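Side-chain contacts in BlEst2 (PDB 6WPX), which probably hydrolyses ester bonds as an esterase or lipase of the alpha/beta-hydrolase type and, in its propeptide form, carries an autoinhibitory C-terminal domain: residues Y472-D475 against K479-N482; A409-I414 against Q436-F441; Q190-P195 against R240-T245; Q391-A396 against S461-T466; A430-L435 against I451-K456. One frame throughout, in Å; residues are numbered along the deposited sequence.

Overall arrangement
Contact 3 comes first along the chain and lies in the alpha/beta-hydrolase part, between the end of helix 181-191 and the loop before strand 245-246. The other four belong to the C-terminal five-stranded antiparallel sheet. Contacts 4 and 5, with centres about 9 Å apart, meet through the neighbouring strands 445-456 and 462-473. Contact 2, its centre about 11 Å from that of contact 5, shares helix 432-438 with it, their segments interleaving. The span of contact 4 encloses both contacts 2 and 5; contact 1 comes last, at edge strand 479-480. Its centre is about 18 Å from that of contact 3, yet both adjoin helix 181-191, which lies between the C-terminal sheet and the hydrolase core.

Contact 1: residues Y472-D475 against K479-N482; sequences YVND and KFEN
The closing beta hairpin of the chain, strand 462-473 followed by strand 479-480, is stitched together at Tyr-472 and Phe-480. These form an antiparallel hydrogen-bonded pair: Tyr-472 N donates to Phe-480 O at 2.8 Å (163° at the hydrogen), and Phe-480 N returns a bond to Tyr-472 O at 2.7 Å. With CG of Tyr-472 opposite its backbone N (chi1 178°) and CG of Phe-480 opposite its carbonyl carbon, the side chains run side by side, Phe-480 CD1 lying at the tyrosine ring edge, 3.9 Å from Tyr-472 CD2. This face of the hairpin, at the edge of the five-stranded C-terminal sheet, packs on helix 181-191 of the hydrolase part, where the buried phenyl ring lies against Lys-185, Ser-186 and Asp-189. Asn-474, just past the strand, brings its amide to the phenyl edge, with ND2 3.3 Å from Phe-480 CE1 and the planes 67° apart. Its OD1 meanwhile accepts the backbone N-H of Glu-478, which steadies the turn. An alanine in place of Phe-480 would probably leave a gap between hairpin and helix and deprive the Asn-474 amide of its neighbour. On the other face, Val-473 CG2 rests 4.3 Å from Lys-479 CG.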
# COMPACT_ATOMS: atom_id res chain seq x y z
N TYR A 472 -13.51 -4.52 -6.82
CA TYR A 472 -14.67 -3.73 -6.41
C TYR A 472 -15.75 -3.98 -7.44
O TYR A 472 -15.46 -3.97 -8.64
CB TYR A 472 -14.35 -2.23 -6.30
CG TYR A 472 -15.56 -1.40 -5.93
CD1 TYR A 472 -16.09 -1.44 -4.64
CD2 TYR A 472 -16.21 -0.62 -6.88
CE1 TYR A 472 -17.22 -0.71 -4.30
CE2 TYR A 472 -17.33 0.15 -6.54
CZ TYR A 472 -17.83 0.10 -5.25
OH TYR A 472 -18.94 0.83 -4.92
N VAL A 473 -16.98 -4.19 -6.99
CA VAL A 473 -18.13 -4.41 -7.88
C VAL A 473 -19.17 -3.36 -7.51
O VAL A 473 -19.57 -3.29 -6.35
CB VAL A 473 -18.67 -5.87 -7.83
CG1 VAL A 473 -19.88 -6.05 -8.76
CG2 VAL A 473 -17.58 -6.87 -8.19
N ASN A 474 -19.53 -2.48 -8.47
CA ASN A 474 -20.48 -1.40 -8.24
C ASN A 474 -21.93 -1.88 -8.39
O ASN A 474 -22.16 -3.06 -8.67
CB ASN A 474 -20.18 -0.17 -9.13
CG ASN A 474 -20.33 -0.38 -10.63
OD1 ASN A 474 -21.01 -1.29 -11.12
ND2 ASN A 474 -19.69 0.49 -11.39
N ASP A 475 -22.90 -0.96 -8.23
CA ASP A 475 -24.35 -1.19 -8.36
C ASP A 475 -24.76 -1.81 -9.72
O ASP A 475 -25.70 -2.60 -9.75
CB ASP A 475 -25.14 0.11 -8.09
CG ASP A 475 -24.89 1.23 -9.09
OD1 ASP A 475 -23.77 1.81 -9.09
OD2 ASP A 475 -25.83 1.56 -9.86
N LYS A 479 -17.01 -4.72 -12.66
CA LYS A 479 -15.88 -5.19 -11.85
C LYS A 479 -14.65 -4.28 -12.06
O LYS A 479 -14.28 -3.99 -13.21
CB LYS A 479 -15.51 -6.64 -12.20
CG LYS A 479 -16.68 -7.61 -12.34
CD LYS A 479 -16.32 -8.85 -13.17
CE LYS A 479 -16.25 -10.05 -12.30
NZ LYS A 479 -16.17 -11.30 -13.10
N PHE A 480 -14.00 -3.90 -10.95
CA PHE A 480 -12.81 -3.06 -10.92
C PHE A 480 -11.69 -3.80 -10.22
O PHE A 480 -11.80 -4.15 -9.03
CB PHE A 480 -13.10 -1.70 -10.26
CG PHE A 480 -14.16 -0.92 -10.97
CD1 PHE A 480 -15.50 -1.10 -10.68
CD2 PHE A 480 -13.82 0.00 -11.96
CE1 PHE A 480 -16.49 -0.38 -11.36
CE2 PHE A 480 -14.81 0.72 -12.64
CZ PHE A 480 -16.13 0.53 -12.33
N GLU A 481 -10.66 -4.12 -10.99
CA GLU A 481 -9.49 -4.86 -10.54
C GLU A 481 -8.31 -4.35 -11.29
O GLU A 481 -8.35 -4.24 -12.53
CB GLU A 481 -9.66 -6.37 -10.76
CG GLU A 481 -8.59 -7.19 -10.07
CD GLU A 481 -8.72 -8.69 -10.27
OE1 GLU A 481 -9.67 -9.12 -10.96
OE2 GLU A 481 -7.87 -9.44 -9.74
N ASN A 482 -7.25 -4.04 -10.56
CA ASN A 482 -6.02 -3.51 -11.14
C ASN A 482 -5.11 -4.63 -11.64
O ASN A 482 -4.97 -5.65 -10.97
CB ASN A 482 -5.30 -2.62 -10.12
CG ASN A 482 -4.35 -1.63 -10.72
OD1 ASN A 482 -4.32 -1.36 -11.93
ND2 ASN A 482 -3.55 -1.02 -9.87

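Contact 2: residues A409-I414 against Q436-F441; sequences ASVRSI and QNSLSF
No ring or amide plane enters the meeting of Val-411 with Leu-439, which is made by branched aliphatic groups alone; the nearby ring of Phe-441 instead packs edge-to-face with that of Tyr-447. Val-411 offers both its methyls to a single methyl of Leu-439: CD2 sits 3.7 Å from Val-411 CG1 and 4.1 Å from Val-411 CG2, so that the leucine branch rests over the fork of the valine. Val-411 points toward Leu-439, and its chi1 of 175° sets CG1 opposite the backbone N, leaving both methyls to meet the leucine; the two side chains slant across one another. Val-411 belongs to strand 407-417, which lies between strands 420-431 and 445-456 in the C-terminal antiparallel sheet, and helix 432-438 with the chain leaving it lies over this face. A beta-branched valine suits the extended strand, while the longer leucine can reach down from the loop that follows the helix. Leu-435 and Val-449 also touch Val-411, so the apolar patch is continuous beyond the two segments. Beside it, Ser-438 OG comes within 4.4 Å of Val-411 CG2, a loose approach at the margin; its hydroxyl is hydrogen-bonded to the carbonyl oxygen of Leu-435, one turn back, which accounts for a polar residue at this border. The backbone here is held lightly, Leu-439 N reaching Gln-436 O in a weak bond of 3.3 Å.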
# COMPACT_ATOMS: atom_id res chain seq x y z
N ALA A 409 -6.11 -25.46 -6.43
CA ALA A 409 -6.42 -24.10 -5.99
C ALA A 409 -7.59 -24.11 -5.05
O ALA A 409 -8.68 -24.55 -5.42
CB ALA A 409 -6.73 -23.23 -7.19
N SER A 410 -7.39 -23.62 -3.82
CA SER A 410 -8.46 -23.51 -2.82
C SER A 410 -8.75 -22.01 -2.64
O SER A 410 -7.82 -21.20 -2.59
CB SER A 410 -8.07 -24.19 -1.51
OG SER A 410 -6.94 -23.56 -0.93
N VAL A 411 -10.02 -21.63 -2.65
CA VAL A 411 -10.44 -20.24 -2.57
C VAL A 411 -11.04 -19.86 -1.21
O VAL A 411 -11.91 -20.57 -0.71
CB VAL A 411 -11.41 -19.92 -3.74
CG1 VAL A 411 -11.97 -18.51 -3.63
CG2 VAL A 411 -10.71 -20.12 -5.08
N ARG A 412 -10.56 -18.75 -0.63
CA ARG A 412 -11.06 -18.11 0.60
C ARG A 412 -11.39 -16.69 0.17
O ARG A 412 -10.61 -16.08 -0.56
CB ARG A 412 -10.00 -18.10 1.71
CG ARG A 412 -9.93 -19.42 2.46
CD ARG A 412 -8.65 -19.55 3.28
NE ARG A 412 -8.46 -20.95 3.64
CZ ARG A 412 -8.85 -21.49 4.78
NH1 ARG A 412 -8.70 -22.79 4.99
NH2 ARG A 412 -9.41 -20.74 5.73
N SER A 413 -12.57 -16.20 0.52
CA SER A 413 -12.95 -14.86 0.11
C SER A 413 -13.74 -14.10 1.18
O SER A 413 -14.32 -14.71 2.09
CB SER A 413 -13.72 -14.89 -1.21
OG SER A 413 -14.91 -15.64 -1.03
N ILE A 414 -13.71 -12.76 1.09
CA ILE A 414 -14.48 -11.85 1.94
C ILE A 414 -15.10 -10.82 1.01
O ILE A 414 -14.40 -10.25 0.17
CB ILE A 414 -13.71 -11.14 3.10
CG1 ILE A 414 -12.94 -12.12 3.99
CG2 ILE A 414 -14.67 -10.30 3.96
CD1 ILE A 414 -11.78 -11.45 4.85
N GLN A 436 -11.88 -20.78 -12.39
CA GLN A 436 -12.62 -19.69 -13.04
C GLN A 436 -14.12 -19.74 -12.72
O GLN A 436 -14.69 -18.73 -12.32
CB GLN A 436 -12.36 -19.67 -14.56
CG GLN A 436 -12.29 -18.27 -15.15
CD GLN A 436 -12.06 -18.25 -16.65
OE1 GLN A 436 -12.88 -17.75 -17.42
NE2 GLN A 436 -10.92 -18.76 -17.10
N ASN A 437 -14.74 -20.94 -12.86
CA ASN A 437 -16.17 -21.18 -12.62
C ASN A 437 -16.62 -20.86 -11.19
O ASN A 437 -17.70 -20.29 -11.01
CB ASN A 437 -16.53 -22.63 -12.96
CG ASN A 437 -16.58 -22.94 -14.44
OD1 ASN A 437 -17.31 -22.31 -15.22
ND2 ASN A 437 -15.85 -23.97 -14.86
N SER A 438 -15.79 -21.23 -10.18
CA SER A 438 -16.08 -21.02 -8.76
C SER A 438 -16.12 -19.56 -8.34
O SER A 438 -16.79 -19.23 -7.35
CB SER A 438 -15.08 -21.80 -7.90
OG SER A 438 -13.75 -21.32 -8.02
N LEU A 439 -15.42 -18.68 -9.08
CA LEU A 439 -15.31 -17.25 -8.75
C LEU A 439 -16.44 -16.39 -9.33
O LEU A 439 -16.39 -15.98 -10.50
CB LEU A 439 -13.92 -16.69 -9.15
CG LEU A 439 -12.68 -17.31 -8.46
CD1 LEU A 439 -11.40 -16.72 -9.01
CD2 LEU A 439 -12.70 -17.10 -6.97
N SER A 440 -17.47 -16.11 -8.49
CA SER A 440 -18.64 -15.29 -8.83
C SER A 440 -18.55 -13.90 -8.17
O SER A 440 -18.26 -13.81 -6.98
CB SER A 440 -19.93 -15.99 -8.42
OG SER A 440 -20.08 -17.23 -9.10
N PHE A 441 -18.81 -12.83 -8.96
CA PHE A 441 -18.75 -11.44 -8.47
C PHE A 441 -19.98 -10.65 -8.91
O PHE A 441 -19.87 -9.54 -9.42
CB PHE A 441 -17.44 -10.75 -8.92
CG PHE A 441 -16.19 -11.50 -8.55
CD1 PHE A 441 -15.63 -11.36 -7.29
CD2 PHE A 441 -15.60 -12.39 -9.44
CE1 PHE A 441 -14.51 -12.10 -6.93
CE2 PHE A 441 -14.47 -13.11 -9.08
CZ PHE A 441 -13.93 -12.98 -7.82

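Contact 3: residues Q190-P195 against R240-T245; sequences QTDNHP and RLPYAT
Asp-192 and Tyr-243 cross at about a right angle, joining the end of helix 181-191 to the loop before strand 245-246 in the alpha/beta-hydrolase fold. Each sits in a type I turn, Thr-191 to His-194 and Leu-241 to Ala-244, and the bond between them bridges the turns. The carboxylate is turned 76° from the phenol ring and lies at its edge, with Asp-192 CG in the ring plane, 3.6 Å from Tyr-243 CE2. Tyr-243 OH donates to Asp-192 OD1 at 2.7 Å, arriving 41° above the carboxylate plane. With CG of Tyr-243 between its backbone N and carbonyl carbon (chi1 37°), the long ring extends across to the aspartate, a span that a shorter hydroxyl residue could not cover. Arg-188 forms a salt bridge to the same OD1, and Gln-126 NE2 from helix 121-131 is bonded to the phenol oxygen. An alanine replacing Asp-192 would probably leave the Tyr-243 hydroxyl without this acceptor, Arg-188 without this carboxylate, and the ring freer to turn. Pro-242, whose rigid ring fits the second position of its turn, sets CG 4.0 Å from Asp-192 OD2.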
# COMPACT_ATOMS: atom_id res chain seq x y z
N GLN A 190 -14.00 6.93 -11.80
CA GLN A 190 -14.91 8.04 -11.49
C GLN A 190 -14.24 9.41 -11.47
O GLN A 190 -14.92 10.43 -11.41
CB GLN A 190 -15.51 7.83 -10.09
CG GLN A 190 -16.40 6.59 -9.90
CD GLN A 190 -17.05 6.66 -8.55
OE1 GLN A 190 -16.39 6.73 -7.51
NE2 GLN A 190 -18.38 6.72 -8.54
N THR A 191 -12.91 9.44 -11.44
CA THR A 191 -12.14 10.67 -11.28
C THR A 191 -11.42 11.14 -12.55
O THR A 191 -11.47 12.32 -12.88
CB THR A 191 -11.16 10.47 -10.10
OG1 THR A 191 -11.90 10.07 -8.95
CG2 THR A 191 -10.34 11.72 -9.76
N ASP A 192 -10.72 10.23 -13.22
CA ASP A 192 -9.82 10.54 -14.32
C ASP A 192 -10.47 11.15 -15.56
O ASP A 192 -9.78 11.90 -16.26
CB ASP A 192 -8.96 9.32 -14.67
CG ASP A 192 -7.99 8.95 -13.54
OD1 ASP A 192 -7.78 9.78 -12.63
OD2 ASP A 192 -7.47 7.82 -13.57
N ASN A 193 -11.77 10.93 -15.79
CA ASN A 193 -12.49 11.50 -16.92
C ASN A 193 -13.61 12.46 -16.47
O ASN A 193 -14.46 12.83 -17.28
CB ASN A 193 -13.03 10.39 -17.84
CG ASN A 193 -11.94 9.72 -18.64
OD1 ASN A 193 -11.20 10.37 -19.40
ND2 ASN A 193 -11.81 8.42 -18.46
N HIS A 194 -13.59 12.87 -15.19
CA HIS A 194 -14.52 13.84 -14.63
C HIS A 194 -14.11 15.21 -15.23
O HIS A 194 -12.91 15.49 -15.29
CB HIS A 194 -14.38 13.90 -13.10
CG HIS A 194 -15.45 14.71 -12.40
ND1 HIS A 194 -15.46 16.10 -12.45
CD2 HIS A 194 -16.49 14.29 -11.65
CE1 HIS A 194 -16.52 16.48 -11.76
NE2 HIS A 194 -17.17 15.43 -11.24
N PRO A 195 -15.07 16.07 -15.65
CA PRO A 195 -14.69 17.38 -16.22
C PRO A 195 -13.77 18.23 -15.32
O PRO A 195 -12.92 18.95 -15.83
CB PRO A 195 -16.03 18.08 -16.49
CG PRO A 195 -17.03 17.02 -16.51
CD PRO A 195 -16.54 15.87 -15.67
N ARG A 240 1.45 6.90 -9.54
CA ARG A 240 1.31 7.77 -10.72
C ARG A 240 -0.13 8.05 -11.12
O ARG A 240 -1.04 7.32 -10.72
CB ARG A 240 2.04 7.14 -11.94
CG ARG A 240 3.48 6.74 -11.69
CD ARG A 240 4.26 7.84 -10.98
NE ARG A 240 5.68 7.55 -10.95
CZ ARG A 240 6.62 8.43 -10.65
NH1 ARG A 240 6.30 9.68 -10.34
NH2 ARG A 240 7.89 8.06 -10.65
N LEU A 241 -0.32 9.13 -11.92
CA LEU A 241 -1.57 9.51 -12.54
C LEU A 241 -1.33 9.62 -14.06
O LEU A 241 -0.27 10.12 -14.47
CB LEU A 241 -2.14 10.83 -11.99
CG LEU A 241 -2.65 10.81 -10.54
CD1 LEU A 241 -2.89 12.24 -10.05
CD2 LEU A 241 -3.94 10.01 -10.43
N PRO A 242 -2.27 9.14 -14.90
CA PRO A 242 -2.02 9.12 -16.36
C PRO A 242 -1.79 10.47 -17.05
O PRO A 242 -1.05 10.52 -18.02
CB PRO A 242 -3.25 8.40 -16.94
CG PRO A 242 -4.29 8.47 -15.89
CD PRO A 242 -3.56 8.51 -14.57
N TYR A 243 -2.38 11.54 -16.54
CA TYR A 243 -2.31 12.89 -17.11
C TYR A 243 -1.34 13.77 -16.32
O TYR A 243 -1.25 14.96 -16.58
CB TYR A 243 -3.70 13.54 -17.06
CG TYR A 243 -4.44 13.17 -15.79
CD1 TYR A 243 -4.18 13.83 -14.59
CD2 TYR A 243 -5.35 12.11 -15.77
CE1 TYR A 243 -4.80 13.44 -13.41
CE2 TYR A 243 -5.98 11.72 -14.59
CZ TYR A 243 -5.69 12.39 -13.41
OH TYR A 243 -6.32 12.04 -12.26
N ALA A 244 -0.68 13.21 -15.29
CA ALA A 244 0.21 14.02 -14.47
C ALA A 244 1.62 14.09 -15.04
O ALA A 244 2.00 13.29 -15.89
CB ALA A 244 0.27 13.44 -13.06
N THR A 245 2.41 15.05 -14.52
CA THR A 245 3.83 15.09 -14.77
C THR A 245 4.33 14.10 -13.72
O THR A 245 4.24 14.36 -12.52
CB THR A 245 4.43 16.47 -14.58
OG1 THR A 245 3.93 17.32 -15.59
CG2 THR A 245 5.96 16.44 -14.65

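Contact 4: residues Q391-A396 against S461-T466; sequences QQIKNA and SPFNRT
Ile-393, which loses the most surface here, points from helix 389-397 onto the start of strand 462-473, a helix-on-sheet packing in the C-terminal part of the protein. Its CD1 does all the close touching. The methyl lies 3.5 Å from Phe-463 CE1 and 3.8 Å from Phe-463 CD1, reaching the CD1-CE1 bond of the ring obliquely as the two side chains come from opposite directions. The same methyl is 3.9 Å from Arg-465 CG, so it settles between two residues that stand two apart on the strand and face the helix together. With Ile-393 CG1 turned away from the carbonyl carbon (chi1 -55°), CD1 is carried forward from the helix surface, and the ethyl branch reaches both Phe-463 and Arg-465 with one methyl. One turn earlier in the helix, Leu-389 touches both Phe-463 and Arg-465, and Leu-453 of the adjoining strand meets Ile-393. Arginine suits its place because its CG methylene packs against the isoleucine methyl while its charged end goes elsewhere. The chain bends at chi2 (-67°), and the guanidinium turns back along the strand, where NH2 forms a salt bridge with Glu-308 and the group makes a cation-pi contact with Phe-385. Arg-465 NH1 also donates to Asn-464 O at 3.2 Å, nearly straight at the hydrogen (173°), with that oxygen in the guanidinium plane.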
# COMPACT_ATOMS: atom_id res chain seq x y z
N GLN A 391 6.93 -17.34 -13.46
CA GLN A 391 6.47 -17.36 -14.87
C GLN A 391 5.44 -18.48 -15.04
O GLN A 391 4.41 -18.24 -15.64
CB GLN A 391 7.66 -17.55 -15.80
CG GLN A 391 8.31 -16.24 -16.23
CD GLN A 391 9.47 -15.86 -15.34
OE1 GLN A 391 10.38 -16.65 -15.09
NE2 GLN A 391 9.45 -14.63 -14.86
N GLN A 392 5.72 -19.63 -14.44
CA GLN A 392 4.86 -20.81 -14.54
C GLN A 392 3.56 -20.62 -13.80
O GLN A 392 2.52 -21.07 -14.29
CB GLN A 392 5.60 -22.08 -14.09
CG GLN A 392 6.88 -22.38 -14.90
CD GLN A 392 6.72 -22.33 -16.42
OE1 GLN A 392 5.80 -22.92 -17.00
NE2 GLN A 392 7.62 -21.63 -17.08
N ILE A 393 3.61 -19.94 -12.62
CA ILE A 393 2.44 -19.58 -11.80
C ILE A 393 1.53 -18.70 -12.67
O ILE A 393 0.38 -19.07 -12.89
CB ILE A 393 2.81 -18.86 -10.45
CG1 ILE A 393 3.81 -19.67 -9.59
CG2 ILE A 393 1.54 -18.48 -9.64
CD1 ILE A 393 3.30 -20.98 -8.97
N LYS A 394 2.08 -17.58 -13.21
CA LYS A 394 1.34 -16.66 -14.08
C LYS A 394 0.67 -17.43 -15.23
O LYS A 394 -0.53 -17.25 -15.45
CB LYS A 394 2.25 -15.56 -14.61
CG LYS A 394 1.50 -14.29 -14.99
CD LYS A 394 2.45 -13.26 -15.60
CE LYS A 394 1.74 -12.03 -16.11
NZ LYS A 394 0.99 -12.28 -17.37
N ASN A 395 1.41 -18.34 -15.90
CA ASN A 395 0.89 -19.17 -16.99
C ASN A 395 -0.27 -20.05 -16.56
O ASN A 395 -1.23 -20.17 -17.32
CB ASN A 395 2.00 -20.03 -17.62
CG ASN A 395 3.00 -19.27 -18.45
OD1 ASN A 395 2.71 -18.22 -19.04
ND2 ASN A 395 4.20 -19.82 -18.55
N ALA A 396 -0.20 -20.67 -15.35
CA ALA A 396 -1.23 -21.58 -14.84
C ALA A 396 -2.53 -20.88 -14.47
O ALA A 396 -3.60 -21.44 -14.69
CB ALA A 396 -0.70 -22.40 -13.68
N SER A 461 9.67 -31.04 -7.57
CA SER A 461 9.61 -30.52 -6.21
C SER A 461 8.26 -29.83 -5.92
O SER A 461 7.78 -29.07 -6.77
CB SER A 461 10.79 -29.59 -5.94
OG SER A 461 10.78 -28.48 -6.82
N PRO A 462 7.61 -30.10 -4.76
CA PRO A 462 6.35 -29.40 -4.44
C PRO A 462 6.55 -27.87 -4.34
O PRO A 462 7.65 -27.39 -4.06
CB PRO A 462 5.97 -29.97 -3.06
CG PRO A 462 6.73 -31.25 -2.94
CD PRO A 462 8.02 -31.00 -3.65
N PHE A 463 5.49 -27.14 -4.64
CA PHE A 463 5.49 -25.67 -4.50
C PHE A 463 4.17 -25.25 -3.87
O PHE A 463 3.23 -26.02 -3.88
CB PHE A 463 5.65 -24.97 -5.86
CG PHE A 463 4.43 -24.96 -6.73
CD1 PHE A 463 3.46 -23.99 -6.59
CD2 PHE A 463 4.24 -25.92 -7.70
CE1 PHE A 463 2.34 -23.98 -7.39
CE2 PHE A 463 3.11 -25.91 -8.50
CZ PHE A 463 2.16 -24.96 -8.33
N ASN A 464 4.14 -24.02 -3.39
CA ASN A 464 2.96 -23.39 -2.77
C ASN A 464 3.04 -21.86 -2.99
O ASN A 464 4.09 -21.32 -2.79
CB ASN A 464 2.69 -23.85 -1.33
CG ASN A 464 3.87 -23.76 -0.39
OD1 ASN A 464 3.97 -24.50 0.57
ND2 ASN A 464 4.77 -22.83 -0.64
N ARG A 465 1.94 -21.26 -3.43
CA ARG A 465 1.82 -19.78 -3.55
C ARG A 465 0.40 -19.40 -3.17
O ARG A 465 -0.48 -20.21 -3.29
CB ARG A 465 2.18 -19.22 -4.93
CG ARG A 465 3.61 -19.44 -5.36
CD ARG A 465 4.66 -18.71 -4.58
NE ARG A 465 5.93 -18.63 -5.28
CZ ARG A 465 6.84 -19.57 -5.30
NH1 ARG A 465 6.66 -20.70 -4.65
NH2 ARG A 465 7.96 -19.38 -5.97
N THR A 466 0.24 -18.16 -2.77
CA THR A 466 -1.03 -17.58 -2.37
C THR A 466 -1.22 -16.30 -3.16
O THR A 466 -0.40 -15.38 -3.05
CB THR A 466 -1.07 -17.28 -0.87
OG1 THR A 466 -0.53 -18.38 -0.14
CG2 THR A 466 -2.46 -16.97 -0.39

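Contact 5: residues A430-L435 against I451-K456; sequences ASINAL and IDLSGK
With CG1 of Ile-432 set opposite its carbonyl carbon (chi1 -71°), the ethyl branch swings from the helix toward strand 445-456, and CD1 ends 3.6 Å from Leu-453 CD2. Three residues on, Leu-435 takes a different staggered position, CG opposite its backbone N (chi1 179°), which lowers its two methyls onto Ile-451. Leu-435 CD1 and CD2 both lie 3.9 Å from Ile-451 CG2, so the leucine fork straddles one methyl. The first pair meets at about a right angle, the second on a slant. The spacing explains the pairing: residues three apart in a helix fall on about the same side, as do residues two apart in a strand, so Ile-432 and Leu-435 can match Leu-453 and Ile-451. Strands 420-431 and 445-456 run parallel with strand 407-417 between them, and helix 432-438 carries the chain over that middle strand, a beta-alpha-beta crossover within a sheet whose neighbouring strands are antiparallel. The middle strand fills in below, with Ala-409 touching Leu-453. Asp-452, between the two apolar strand residues, has a polar setting instead, with a salt bridge to Arg-293 and hydrogen bonds to Thr-466 and Trp-161. Here Ile-451 and Leu-453 face the helix while Asp-452 faces the other way. Since only methyl groups meet across the contact, with no hydrogen bond, its hold rests on shape and on the shielding of apolar surface from water.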
# COMPACT_ATOMS: atom_id res chain seq x y z
N ALA A 430 -9.49 -27.60 -5.56
CA ALA A 430 -9.97 -28.17 -6.82
C ALA A 430 -8.91 -27.85 -7.86
O ALA A 430 -7.99 -27.08 -7.57
CB ALA A 430 -11.30 -27.52 -7.20
N SER A 431 -9.03 -28.41 -9.08
CA SER A 431 -8.09 -28.13 -10.17
C SER A 431 -8.30 -26.71 -10.72
O SER A 431 -9.36 -26.12 -10.48
CB SER A 431 -8.24 -29.17 -11.28
OG SER A 431 -9.57 -29.21 -11.77
N ILE A 432 -7.29 -26.17 -11.45
CA ILE A 432 -7.29 -24.84 -12.07
C ILE A 432 -8.48 -24.62 -13.02
O ILE A 432 -9.06 -23.53 -13.01
CB ILE A 432 -5.92 -24.58 -12.78
CG1 ILE A 432 -4.79 -24.36 -11.76
CG2 ILE A 432 -5.97 -23.45 -13.82
CD1 ILE A 432 -5.00 -23.26 -10.68
N ASN A 433 -8.82 -25.65 -13.84
CA ASN A 433 -9.93 -25.61 -14.81
C ASN A 433 -11.25 -25.26 -14.14
O ASN A 433 -12.13 -24.65 -14.77
CB ASN A 433 -10.04 -26.95 -15.54
CG ASN A 433 -10.87 -26.93 -16.81
OD1 ASN A 433 -11.07 -25.89 -17.45
ND2 ASN A 433 -11.33 -28.10 -17.22
N ALA A 434 -11.38 -25.63 -12.84
CA ALA A 434 -12.56 -25.34 -12.03
C ALA A 434 -12.48 -23.97 -11.33
O ALA A 434 -13.52 -23.44 -10.95
CB ALA A 434 -12.81 -26.44 -11.02
N LEU A 435 -11.26 -23.40 -11.17
CA LEU A 435 -11.04 -22.12 -10.48
C LEU A 435 -11.86 -20.95 -11.05
O LEU A 435 -12.49 -20.23 -10.27
CB LEU A 435 -9.53 -21.78 -10.44
CG LEU A 435 -9.10 -20.47 -9.78
CD1 LEU A 435 -9.52 -20.41 -8.33
CD2 LEU A 435 -7.59 -20.27 -9.90
N ILE A 451 -6.42 -17.07 -3.25
CA ILE A 451 -6.34 -18.32 -4.00
C ILE A 451 -5.05 -19.00 -3.60
O ILE A 451 -3.96 -18.50 -3.89
CB ILE A 451 -6.44 -18.11 -5.54
CG1 ILE A 451 -7.75 -17.38 -5.94
CG2 ILE A 451 -6.32 -19.46 -6.30
CD1 ILE A 451 -7.50 -15.96 -6.36
N ASP A 452 -5.16 -20.13 -2.90
CA ASP A 452 -3.99 -20.90 -2.50
C ASP A 452 -3.70 -21.98 -3.52
O ASP A 452 -4.52 -22.88 -3.72
CB ASP A 452 -4.13 -21.49 -1.08
CG ASP A 452 -3.56 -20.51 -0.06
OD1 ASP A 452 -2.31 -20.43 0.05
OD2 ASP A 452 -4.36 -19.77 0.57
N LEU A 453 -2.54 -21.86 -4.17
CA LEU A 453 -2.05 -22.77 -5.19
C LEU A 453 -1.03 -23.72 -4.63
O LEU A 453 -0.14 -23.31 -3.89
CB LEU A 453 -1.41 -21.99 -6.35
CG LEU A 453 -2.27 -21.05 -7.17
CD1 LEU A 453 -1.45 -20.43 -8.28
CD2 LEU A 453 -3.45 -21.79 -7.83
N SER A 454 -1.13 -24.98 -5.04
CA SER A 454 -0.21 -26.06 -4.69
C SER A 454 -0.06 -26.97 -5.91
O SER A 454 -0.90 -26.97 -6.80
CB SER A 454 -0.75 -26.87 -3.51
OG SER A 454 -2.02 -27.43 -3.82
N GLY A 455 1.01 -27.76 -5.90
CA GLY A 455 1.32 -28.72 -6.94
C GLY A 455 2.80 -29.02 -6.99
O GLY A 455 3.52 -28.82 -6.01
N LYS A 456 3.27 -29.49 -8.14
CA LYS A 456 4.65 -29.86 -8.36
C LYS A 456 5.22 -29.05 -9.50
O LYS A 456 4.48 -28.72 -10.42
CB LYS A 456 4.72 -31.35 -8.73
CG LYS A 456 5.03 -32.29 -7.58
CD LYS A 456 4.84 -33.76 -8.00
CE LYS A 456 5.61 -34.17 -9.24
NZ LYS A 456 5.36 -35.57 -9.65